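Uncharacterized CBS-domain protein (Klebsiella pneumoniae subsp. pneumoniae, PDB 3HF7) is of unknown function, but this part of the predicted membrane protein is a CBS-domain pair that binds AMP. Local coordinates at residues A[38-43]-A[50-55]. Numbering follows the deposited sequence.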
loop_
_atom_site.group_PDB
_atom_site.type_symbol
_atom_site.label_atom_id
_atom_site.label_comp_id
_atom_site.label_asym_id
_atom_site.label_seq_id
_atom_site.Cartn_x
_atom_site.Cartn_y
_atom_site.Cartn_z
ATOM N N ILE A 38 -0.868 2.352 -3.990
ATOM C CA ILE A 38 -1.154 3.412 -3.015
ATOM C C ILE A 38 -2.327 3.044 -2.145
ATOM O O ILE A 38 -3.227 2.332 -2.585
ATOM C CB ILE A 38 -1.466 4.764 -3.663
ATOM C CG1 ILE A 38 -2.504 4.593 -4.769
ATOM C CG2 ILE A 38 -0.184 5.435 -4.146
ATOM C CD1 ILE A 38 -3.662 5.495 -4.624
ATOM N N VAL A 39 -2.320 3.563 -0.915
ATOM C CA VAL A 39 -3.313 3.185 0.081
ATOM C C VAL A 39 -4.584 3.994 -0.126
ATOM O O VAL A 39 -4.539 5.211 -0.310
ATOM C CB VAL A 39 -2.782 3.341 1.544
ATOM C CG1 VAL A 39 -3.774 2.762 2.550
ATOM C CG2 VAL A 39 -1.427 2.672 1.716
ATOM N N LEU A 40 -5.717 3.299 -0.116
ATOM C CA LEU A 40 -7.018 3.944 -0.038
ATOM C C LEU A 40 -7.476 3.901 1.412
ATOM O O LEU A 40 -7.501 2.833 2.037
ATOM C CB LEU A 40 -8.020 3.227 -0.949
ATOM C CG LEU A 40 -7.689 3.144 -2.447
ATOM C CD1 LEU A 40 -8.816 2.400 -3.183
ATOM C CD2 LEU A 40 -7.421 4.534 -3.075
ATOM N N TYR A 41 -7.817 5.062 1.955
ATOM C CA TYR A 41 -8.323 5.126 3.321
ATOM C C TYR A 41 -9.432 6.173 3.477
ATOM O O TYR A 41 -9.623 7.053 2.621
ATOM C CB TYR A 41 -7.182 5.449 4.287
ATOM C CG TYR A 41 -6.532 6.790 4.033
ATOM C CD1 TYR A 41 -7.121 7.982 4.483
ATOM C CD2 TYR A 41 -5.333 6.878 3.336
ATOM C CE1 TYR A 41 -6.514 9.212 4.242
ATOM C CE2 TYR A 41 -4.733 8.101 3.087
ATOM C CZ TYR A 41 -5.320 9.247 3.534
ATOM O OH TYR A 41 -4.693 10.437 3.278
ATOM N N ARG A 42 -10.141 6.086 4.594
ATOM C CA ARG A 42 -11.147 7.059 4.916
ATOM C C ARG A 42 -10.629 7.893 6.101
ATOM O O ARG A 42 -10.509 7.385 7.225
ATOM C CB ARG A 42 -12.435 6.325 5.256
ATOM C CG ARG A 42 -13.716 7.098 5.013
ATOM C CD ARG A 42 -14.924 6.167 5.175
ATOM N NE ARG A 42 -14.580 5.028 6.034
ATOM C CZ ARG A 42 -14.682 3.737 5.691
ATOM N NH1 ARG A 42 -15.155 3.369 4.497
ATOM N NH2 ARG A 42 -14.323 2.805 6.569
ATOM N N ASP A 43 -10.300 9.161 5.835
ATOM C CA ASP A 43 -9.915 10.136 6.874
ATOM C C ASP A 43 -8.446 10.131 7.255
ATOM O O ASP A 43 -7.778 11.168 7.232
ATOM C CB ASP A 43 -10.740 9.950 8.142
ATOM C CG ASP A 43 -12.161 10.404 7.972
ATOM O OD1 ASP A 43 -12.377 11.365 7.201
ATOM O OD2 ASP A 43 -13.061 9.810 8.612
ATOM N N SER A 50 -7.793 -0.379 1.525
ATOM C CA SER A 50 -7.270 -1.268 0.507
ATOM C C SER A 50 -6.000 -0.725 -0.124
ATOM O O SER A 50 -5.619 0.427 0.084
ATOM C CB SER A 50 -8.338 -1.505 -0.554
ATOM O OG SER A 50 -8.927 -0.274 -0.923
ATOM N N MET A 51 -5.328 -1.587 -0.882
ATOM C CA MET A 51 -4.129 -1.199 -1.606
ATOM C C MET A 51 -4.474 -1.237 -3.091
ATOM O O MET A 51 -4.990 -2.240 -3.585
ATOM C CB MET A 51 -2.978 -2.144 -1.258
ATOM C CG MET A 51 -1.647 -1.728 -1.803
ATOM S SD MET A 51 -0.877 -0.356 -0.920
ATOM C CE MET A 51 -0.648 -1.104 0.704
ATOM N N LEU A 52 -4.226 -0.134 -3.790
ATOM C CA LEU A 52 -4.713 0.029 -5.159
ATOM C C LEU A 52 -3.532 0.058 -6.087
ATOM O O LEU A 52 -2.609 0.865 -5.894
ATOM C CB LEU A 52 -5.511 1.337 -5.275
ATOM C CG LEU A 52 -6.478 1.693 -6.425
ATOM C CD1 LEU A 52 -5.892 2.731 -7.370
ATOM C CD2 LEU A 52 -7.012 0.482 -7.196
ATOM N N ARG A 53 -3.541 -0.839 -7.076
ATOM C CA ARG A 53 -2.492 -0.822 -8.079
ATOM C C ARG A 53 -2.843 0.282 -9.023
ATOM O O ARG A 53 -3.852 0.217 -9.719
ATOM C CB ARG A 53 -2.382 -2.159 -8.788
ATOM C CG ARG A 53 -1.888 -3.225 -7.859
ATOM C CD ARG A 53 -1.953 -4.592 -8.455
ATOM N NE ARG A 53 -3.288 -5.157 -8.333
ATOM C CZ ARG A 53 -4.121 -5.318 -9.361
ATOM N NH1 ARG A 53 -3.746 -4.960 -10.586
ATOM N NH2 ARG A 53 -5.331 -5.844 -9.163
ATOM N N VAL A 54 -2.029 1.324 -8.995
ATOM C CA VAL A 54 -2.261 2.514 -9.811
ATOM C C VAL A 54 -2.432 2.170 -11.305
ATOM O O VAL A 54 -3.413 2.595 -11.936
ATOM C CB VAL A 54 -1.124 3.551 -9.586
ATOM C CG1 VAL A 54 -1.373 4.795 -10.364
ATOM C CG2 VAL A 54 -1.047 3.913 -8.123
ATOM N N ARG A 55 -1.493 1.379 -11.838
ATOM C CA ARG A 55 -1.483 0.967 -13.247
ATOM C C ARG A 55 -2.807 0.363 -13.658
ATOM O O ARG A 55 -3.265 0.572 -14.778
ATOM C CB ARG A 55 -0.353 -0.032 -13.524
ATOM C CG ARG A 55 -0.587 -0.899 -14.751
ATOM C CD ARG A 55 0.712 -1.263 -15.440
ATOM N NE ARG A 55 1.110 -2.640 -15.176
ATOM C CZ ARG A 55 1.852 -3.024 -14.143
ATOM N NH1 ARG A 55 2.305 -2.138 -13.228
ATOM N NH2 ARG A 55 2.130 -4.314 -14.025
#
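Ile38 meets Val54 through CG1, which lies 3.7 Å from Val54 CG2, the two branched side chains crossing at about a right angle. With chi1 at 49°, CG1 of Ile38 sits between its own backbone N and carbonyl carbon and turns to the start of the helix that opens at Val54. On the same face of the sheet, Leu40 lies obliquely across Leu52, its CG 4.0 Å from Leu52 CB, and its CD1 packs 3.5 Å from Ser50 OG. Ser50 is small enough to sit beside the leucine, and the two leucines and Ile38 supply the apolar bulk of this buried side. Val39 and Met51 occupy the other face as a non-hydrogen-bonded pair, CG2 of the valine 4.0 Å from Met51 CE; the compact, beta-branched valine suits a strand, while the flexible methionine can bend onto it: chi2 (75°) sets SD near the carbonyl of Ile38, and chi3 then sets CE against the valine. The two strands form a beta hairpin, 37-41 with 48-53, inside the three-stranded sheet of one half of the CBS pair, where strand 37-41 is central. Paired main-chain bonds join Ile38 to Leu52 and Leu40 to Ser50; the straightest, from Leu40 N to Ser50 O, has an angle of 170° at the hydrogen. Beyond Leu52, Arg53 takes the N-cap position, and its NE forms a salt bridge with Asp77. On its other edge strand 37-41 pairs with strand 16-18, Ile17 sharing backbone hydrogen bonds with Val39 and Tyr41. Ile38 also touches the bound AMP, while Met51 packs on Arg37, another residue of that pocket.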